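Local coordinates for uncharacterized protein (Pyrobaculum aerophilum, PDB 2ZYZ), which serves as the structural subunit of a splicing endonuclease and probably binds nucleic acid, at residues Q70-L73 with S74-M78; E26-F29 with K30-S34; V60-E63 with G64-V67. One frame throughout, in Å; residues are numbered along the deposited sequence.

Interaction 1. Residues Q70-L73 with S74-M78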
loop_
_atom_site.group_PDB
_atom_site.type_symbol
_atom_site.label_atom_id
_atom_site.label_comp_id
_atom_site.label_asym_id
_atom_site.label_seq_id
_atom_site.Cartn_x
_atom_site.Cartn_y
_atom_site.Cartn_z
ATOM N N GLN C 70 2.599 18.226 6.057
ATOM C CA GLN C 70 2.278 19.528 6.542
ATOM C C GLN C 70 1.222 20.209 5.693
ATOM O O GLN C 70 0.336 20.803 6.188
ATOM C CB GLN C 70 3.526 20.359 6.609
ATOM C CG GLN C 70 4.493 19.899 7.667
ATOM C CD GLN C 70 5.464 18.763 7.255
ATOM O OE1 GLN C 70 5.706 18.495 6.086
ATOM N NE2 GLN C 70 6.019 18.105 8.257
ATOM N N THR C 71 1.328 20.072 4.388
ATOM C CA THR C 71 0.369 20.669 3.522
ATOM C C THR C 71 -1.009 20.106 3.769
ATOM O O THR C 71 -1.935 20.804 3.876
ATOM C CB THR C 71 0.750 20.450 2.079
ATOM O OG1 THR C 71 1.896 21.218 1.785
ATOM C CG2 THR C 71 -0.327 20.874 1.183
ATOM N N LEU C 72 -1.117 18.807 3.851
ATOM C CA LEU C 72 -2.388 18.201 4.118
ATOM C C LEU C 72 -2.942 18.593 5.480
ATOM O O LEU C 72 -4.075 18.878 5.615
ATOM C CB LEU C 72 -2.321 16.685 3.919
ATOM C CG LEU C 72 -3.582 15.878 4.159
ATOM C CD1 LEU C 72 -4.643 16.206 3.217
ATOM C CD2 LEU C 72 -3.244 14.436 4.104
ATOM N N LEU C 73 -2.097 18.615 6.484
ATOM C CA LEU C 73 -2.542 19.030 7.780
ATOM C C LEU C 73 -3.045 20.452 7.767
ATOM O O LEU C 73 -3.983 20.752 8.399
ATOM C CB LEU C 73 -1.492 18.856 8.848
ATOM C CG LEU C 73 -1.134 17.416 9.155
ATOM C CD1 LEU C 73 0.024 17.268 10.104
ATOM C CD2 LEU C 73 -2.325 16.663 9.631
ATOM N N SER C 74 -2.395 21.293 7.020
ATOM C CA SER C 74 -2.856 22.654 6.908
ATOM C C SER C 74 -4.275 22.748 6.331
ATOM O O SER C 74 -5.048 23.492 6.767
ATOM C CB SER C 74 -1.896 23.433 6.036
ATOM O OG SER C 74 -2.332 24.731 5.900
ATOM N N VAL C 75 -4.552 21.975 5.305
ATOM C CA VAL C 75 -5.826 22.006 4.674
ATOM C C VAL C 75 -6.909 21.505 5.627
ATOM O O VAL C 75 -7.937 22.078 5.751
ATOM C CB VAL C 75 -5.810 21.196 3.385
ATOM C CG1 VAL C 75 -7.109 21.172 2.765
ATOM C CG2 VAL C 75 -4.779 21.687 2.477
ATOM N N ILE C 76 -6.618 20.428 6.323
ATOM C CA ILE C 76 -7.532 19.896 7.295
ATOM C C ILE C 76 -7.791 20.937 8.383
ATOM O O ILE C 76 -8.850 21.148 8.771
ATOM C CB ILE C 76 -6.974 18.624 7.896
ATOM C CG1 ILE C 76 -6.896 17.540 6.835
ATOM C CG2 ILE C 76 -7.720 18.263 9.086
ATOM C CD1 ILE C 76 -6.160 16.350 7.199
ATOM N N ASN C 77 -6.768 21.606 8.801
ATOM C CA ASN C 77 -6.930 22.628 9.792
ATOM C C ASN C 77 -7.756 23.782 9.254
ATOM O O ASN C 77 -8.525 24.319 9.923
ATOM C CB ASN C 77 -5.553 23.125 10.221
ATOM C CG ASN C 77 -5.603 24.092 11.378
ATOM O OD1 ASN C 77 -5.084 25.178 11.310
ATOM N ND2 ASN C 77 -6.190 23.673 12.442
ATOM N N MET C 78 -7.551 24.187 8.030
ATOM C CA MET C 78 -8.453 25.163 7.440
ATOM C C MET C 78 -9.921 24.739 7.511
ATOM O O MET C 78 -10.755 25.499 7.791
ATOM C CB MET C 78 -8.087 25.394 5.993
ATOM C CG MET C 78 -7.741 26.724 5.616
ATOM S SD MET C 78 -7.570 26.856 3.862
ATOM C CE MET C 78 -6.160 25.984 3.695
#
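Leu72 and Ile76, one turn apart on helix 69-81, carry the side-chain part of this contact; the helix is the connection of a beta-alpha-beta unit, running between the parallel strands 55-62 and 86-91. Four successive i to i+4 backbone bonds hold the turn. The N-H of Ile76 meets Leu72 O at 3.1 Å and is the straightest, with 171° at the hydrogen, while Asn77 N to Leu73 O is shorter at 2.9 Å. Ser74 N donates to Gln70 O and Val75 N to Thr71 O in the same way.

Apolar contact follows the face on which Leu72, Val75 and Ile76 are buried. Ile76 has CG1 beside its own backbone N (chi1 -66°), which carries the branch back along the helix until CD1 lies 4.0 Å from Leu72 CG, the two chains crossing at a slant. Leu72 also packs on Leu88 and Val75 on Val86, both of strand 86-91, and Val75 reaches Tyr59 of strand 55-62 as well. Leu72, Leu73 and Ile76 touch apolar side chains of another chain of the assembly.

The hydroxyl of Thr71 is hydrogen-bonded to that of Thr68, just before the segment. Out ahead of the Thr71 carbonyl oxygen, the CG2 methyl of Val75 comes to within 3.3 Å of Thr71 O.

Interaction 2. Residues E26-F29 with K30-S34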
loop_
_atom_site.group_PDB
_atom_site.type_symbol
_atom_site.label_atom_id
_atom_site.label_comp_id
_atom_site.label_asym_id
_atom_site.label_seq_id
_atom_site.Cartn_x
_atom_site.Cartn_y
_atom_site.Cartn_z
ATOM N N GLU C 26 -9.955 21.180 -14.039
ATOM C CA GLU C 26 -11.232 21.444 -14.646
ATOM C C GLU C 26 -12.133 20.240 -14.615
ATOM O O GLU C 26 -13.292 20.381 -14.488
ATOM C CB GLU C 26 -11.131 22.040 -16.036
ATOM C CG GLU C 26 -12.364 22.850 -16.482
ATOM C CD GLU C 26 -12.864 24.021 -15.539
ATOM O OE1 GLU C 26 -12.086 24.835 -15.011
ATOM O OE2 GLU C 26 -14.070 24.168 -15.393
ATOM N N GLN C 27 -11.577 19.050 -14.687
ATOM C CA GLN C 27 -12.382 17.830 -14.611
ATOM C C GLN C 27 -13.144 17.737 -13.278
ATOM O O GLN C 27 -14.205 17.210 -13.220
ATOM C CB GLN C 27 -11.513 16.608 -14.802
ATOM C CG GLN C 27 -11.068 16.405 -16.182
ATOM C CD GLN C 27 -12.204 15.974 -17.044
ATOM O OE1 GLN C 27 -12.599 14.816 -17.012
ATOM N NE2 GLN C 27 -12.763 16.869 -17.741
ATOM N N VAL C 28 -12.540 18.239 -12.225
ATOM C CA VAL C 28 -13.157 18.215 -10.926
ATOM C C VAL C 28 -14.355 19.182 -10.902
ATOM O O VAL C 28 -15.379 18.849 -10.434
ATOM C CB VAL C 28 -12.188 18.584 -9.832
ATOM C CG1 VAL C 28 -12.860 18.649 -8.472
ATOM C CG2 VAL C 28 -11.024 17.647 -9.820
ATOM N N PHE C 29 -14.185 20.365 -11.468
ATOM C CA PHE C 29 -15.261 21.348 -11.504
ATOM C C PHE C 29 -16.432 20.797 -12.305
ATOM O O PHE C 29 -17.526 20.852 -11.891
ATOM C CB PHE C 29 -14.787 22.678 -12.078
ATOM C CG PHE C 29 -13.890 23.446 -11.172
ATOM C CD1 PHE C 29 -14.200 23.642 -9.863
ATOM C CD2 PHE C 29 -12.729 23.984 -11.639
ATOM C CE1 PHE C 29 -13.388 24.320 -9.078
ATOM C CE2 PHE C 29 -11.944 24.673 -10.838
ATOM C CZ PHE C 29 -12.262 24.832 -9.554
ATOM N N LYS C 30 -16.138 20.218 -13.439
ATOM C CA LYS C 30 -17.142 19.643 -14.286
ATOM C C LYS C 30 -17.892 18.543 -13.596
ATOM O O LYS C 30 -19.073 18.463 -13.723
ATOM C CB LYS C 30 -16.564 19.070 -15.566
ATOM C CG LYS C 30 -15.983 20.022 -16.502
ATOM C CD LYS C 30 -15.827 19.411 -17.843
ATOM C CE LYS C 30 -15.434 20.397 -18.878
ATOM N NZ LYS C 30 -16.595 21.086 -19.398
ATOM N N ASP C 31 -17.173 17.687 -12.885
ATOM C CA ASP C 31 -17.782 16.593 -12.152
ATOM C C ASP C 31 -18.672 17.051 -11.028
ATOM O O ASP C 31 -19.722 16.570 -10.891
ATOM C CB ASP C 31 -16.746 15.575 -11.649
ATOM C CG ASP C 31 -17.376 14.313 -11.100
ATOM O OD1 ASP C 31 -17.852 13.513 -11.873
ATOM O OD2 ASP C 31 -17.376 14.110 -9.920
ATOM N N LEU C 32 -18.222 18.001 -10.235
ATOM C CA LEU C 32 -19.033 18.506 -9.155
ATOM C C LEU C 32 -20.303 19.193 -9.666
ATOM O O LEU C 32 -21.348 19.064 -9.089
ATOM C CB LEU C 32 -18.233 19.451 -8.283
ATOM C CG LEU C 32 -17.157 18.833 -7.418
ATOM C CD1 LEU C 32 -16.309 19.885 -6.797
ATOM C CD2 LEU C 32 -17.705 17.933 -6.385
ATOM N N LYS C 33 -20.158 19.963 -10.723
ATOM C CA LYS C 33 -21.300 20.580 -11.351
ATOM C C LYS C 33 -22.328 19.556 -11.784
ATOM O O LYS C 33 -23.451 19.665 -11.441
ATOM C CB LYS C 33 -20.906 21.562 -12.447
ATOM C CG LYS C 33 -20.490 22.875 -11.881
ATOM C CD LYS C 33 -19.957 23.883 -12.906
ATOM C CE LYS C 33 -18.791 24.686 -12.354
ATOM N NZ LYS C 33 -17.858 25.117 -13.406
ATOM N N SER C 34 -21.904 18.533 -12.495
ATOM C CA SER C 34 -22.755 17.389 -12.745
ATOM C C SER C 34 -23.441 16.768 -11.555
ATOM O O SER C 34 -24.514 16.233 -11.683
ATOM C CB SER C 34 -22.038 16.329 -13.567
ATOM O OG SER C 34 -21.145 15.595 -12.778
HETATM O O HOH W 1 -17.105 23.003 -15.062
#
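Glu26 and Lys33 face each other along helix 23-34 without a direct salt bridge: Glu26 OE2 and Lys33 NZ are 4.4 Å apart, and a water spans the gap. This water accepts from Lys33 NZ at 2.8 Å and donates to Glu26 OE2 at 3.3 Å, the longer of its two bonds. The opposite charges should still attract across this distance. Lys33 reaches the site by folding back toward the preceding turn: with CG beside its own backbone N (chi1 -80°), its methylenes run past the carbonyl of Phe29, CG lying 3.6 Å from Phe29 O, and NZ ends near Phe29 CB.

On the buried face, Val28 and Leu32 lie side by side and point the same way, with Val28 CG1 4.0 Å from Leu32 CD1. Beneath these contacts is the regular alpha-helical ladder of i to i+4 bonds. Lys30 N to Glu26 O and Lys33 N to Phe29 O are both 3.0 Å and nearly straight at the hydrogen; Leu32 N and Asp31 N repeat the pattern with Val28 O and Gln27 O.

Near the C-terminal end, Ser34 OG turns back to donate to Asp31 O at 2.6 Å, a second tie beside the backbone bond from Ser34 N to Lys30 O.

Farther out, the helix is packed against the mixed sheet. Val28 touches Phe48, Ala89, Val91 and Val97, Leu32 rests on Phe48 and Tyr99, and the ring of Phe29 meets that of Phe48 with their planes inclined at about 50°. Asp31 OD2 has two partners, a salt bridge to Arg35 NE and a hydrogen bond with the hydroxyl of Tyr99.

Interaction 3. Residues V60-E63 with G64-V67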
loop_
_atom_site.group_PDB
_atom_site.type_symbol
_atom_site.label_atom_id
_atom_site.label_comp_id
_atom_site.label_asym_id
_atom_site.label_seq_id
_atom_site.Cartn_x
_atom_site.Cartn_y
_atom_site.Cartn_z
ATOM N N VAL C 60 -7.672 19.372 -4.290
ATOM C CA VAL C 60 -7.514 18.554 -5.449
ATOM C C VAL C 60 -6.138 17.898 -5.401
ATOM O O VAL C 60 -5.192 18.582 -5.216
ATOM C CB VAL C 60 -7.607 19.383 -6.758
ATOM C CG1 VAL C 60 -7.249 18.585 -7.896
ATOM C CG2 VAL C 60 -8.946 19.932 -6.930
ATOM N N MET C 61 -6.080 16.588 -5.580
ATOM C CA MET C 61 -4.859 15.840 -5.633
ATOM C C MET C 61 -4.757 15.079 -6.936
ATOM O O MET C 61 -5.555 14.252 -7.211
ATOM C CB MET C 61 -4.791 14.865 -4.459
ATOM C CG MET C 61 -4.765 15.560 -3.173
ATOM S SD MET C 61 -4.614 14.525 -1.738
ATOM C CE MET C 61 -3.012 13.821 -1.911
ATOM N N VAL C 62 -3.751 15.396 -7.725
ATOM C CA VAL C 62 -3.478 14.717 -8.971
ATOM C C VAL C 62 -2.568 13.478 -8.831
ATOM O O VAL C 62 -1.610 13.516 -8.160
ATOM C CB VAL C 62 -2.919 15.720 -10.020
ATOM C CG1 VAL C 62 -2.466 15.044 -11.250
ATOM C CG2 VAL C 62 -3.954 16.725 -10.337
ATOM N N GLU C 63 -2.946 12.384 -9.487
ATOM C CA GLU C 63 -2.150 11.170 -9.533
ATOM C C GLU C 63 -0.674 11.504 -9.785
ATOM O O GLU C 63 -0.374 12.178 -10.704
ATOM C CB GLU C 63 -2.641 10.198 -10.588
ATOM C CG GLU C 63 -1.975 8.872 -10.561
ATOM C CD GLU C 63 -2.556 7.823 -11.532
ATOM O OE1 GLU C 63 -3.446 8.156 -12.289
ATOM O OE2 GLU C 63 -2.070 6.719 -11.492
ATOM N N GLY C 64 0.205 11.026 -8.942
ATOM C CA GLY C 64 1.606 11.200 -9.197
ATOM C C GLY C 64 2.210 12.418 -8.557
ATOM O O GLY C 64 3.402 12.530 -8.546
ATOM N N VAL C 65 1.383 13.308 -8.047
ATOM C CA VAL C 65 1.830 14.566 -7.473
ATOM C C VAL C 65 1.776 14.535 -5.960
ATOM O O VAL C 65 0.740 14.599 -5.395
ATOM C CB VAL C 65 1.038 15.770 -8.001
ATOM C CG1 VAL C 65 1.492 17.038 -7.290
ATOM C CG2 VAL C 65 1.166 15.883 -9.481
ATOM N N GLU C 66 2.912 14.427 -5.334
ATOM C CA GLU C 66 2.994 14.247 -3.909
ATOM C C GLU C 66 2.820 15.541 -3.153
ATOM O O GLU C 66 3.212 16.547 -3.600
ATOM C CB GLU C 66 4.346 13.642 -3.565
ATOM C CG GLU C 66 4.433 13.036 -2.264
ATOM C CD GLU C 66 4.735 11.583 -2.350
ATOM O OE1 GLU C 66 4.066 10.904 -3.112
ATOM O OE2 GLU C 66 5.688 11.158 -1.717
ATOM N N VAL C 67 2.226 15.473 -1.968
ATOM C CA VAL C 67 2.057 16.664 -1.139
ATOM C C VAL C 67 2.497 16.381 0.292
ATOM O O VAL C 67 2.106 15.368 0.871
ATOM C CB VAL C 67 0.596 17.148 -1.134
ATOM C CG1 VAL C 67 0.034 17.154 -2.547
ATOM C CG2 VAL C 67 -0.248 16.273 -0.219
HETATM O O HOH W 2 -1.571 13.183 -5.431
HETATM O O HOH W 3 -1.508 16.619 -5.877
#
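Met61 and Val67 meet by their methyl ends, Met61 CE lying 4.1 Å from Val67 CG2, with the two side chains crossing at about a right angle. Met61 is extended through SD and then bends at its last torsion (chi3 66°), which swings CE across to the returning chain. With CG1 of Val67 turned beside the backbone N (chi1 -46°), CG2 is the methyl left between backbone N and carbonyl carbon, and it is the one offered to Met61.

Nearer the bend, Val62 and Val65 pack obliquely, the CG2 methyl of Val65 coming 4.1 Å from Val62 CB and just as near to Val62 CG1. Between these two valines strand 55-62 ends in a type II beta turn, Val62 to Val65, closed by the bond from Val65 N to Val62 O at 3.0 Å. Gly64 occupies its third position with positive phi (93°), at which a beta carbon would collide with the Glu63 carbonyl oxygen.

Two waters lie between the strand end and the returning chain. One donates to both Val62 O and Val65 O, at 2.7 Å each, so Val62 O takes a bond from water as well as from Val65 N; the second accepts from Val62 N and donates to Val65 O.

Glu63, a buried residue, leaves the turn with an extended side chain, its OE1 hydrogen-bonded to Asn93 N and to a polar side chain of another chain.

In the fold
Along the chain the order is interaction 2, interaction 3, interaction 1. Interactions 1 and 2 lie on opposite sides of the chain's centre, their own centres about 23 Å apart and their nearest atoms about 13 Å, so the two helices do not meet here. Interaction 3 touches interaction 2 through packing of Val28 CG2 on Val60 CG2 at 4.2 Å, although their centres are about 17 Å apart. It also leads to interaction 1, about 15 Å away between centres: the turn after strand 55-62 opens the crossover into helix 69-81. Residues of all three contacts touch other chains of the assembly.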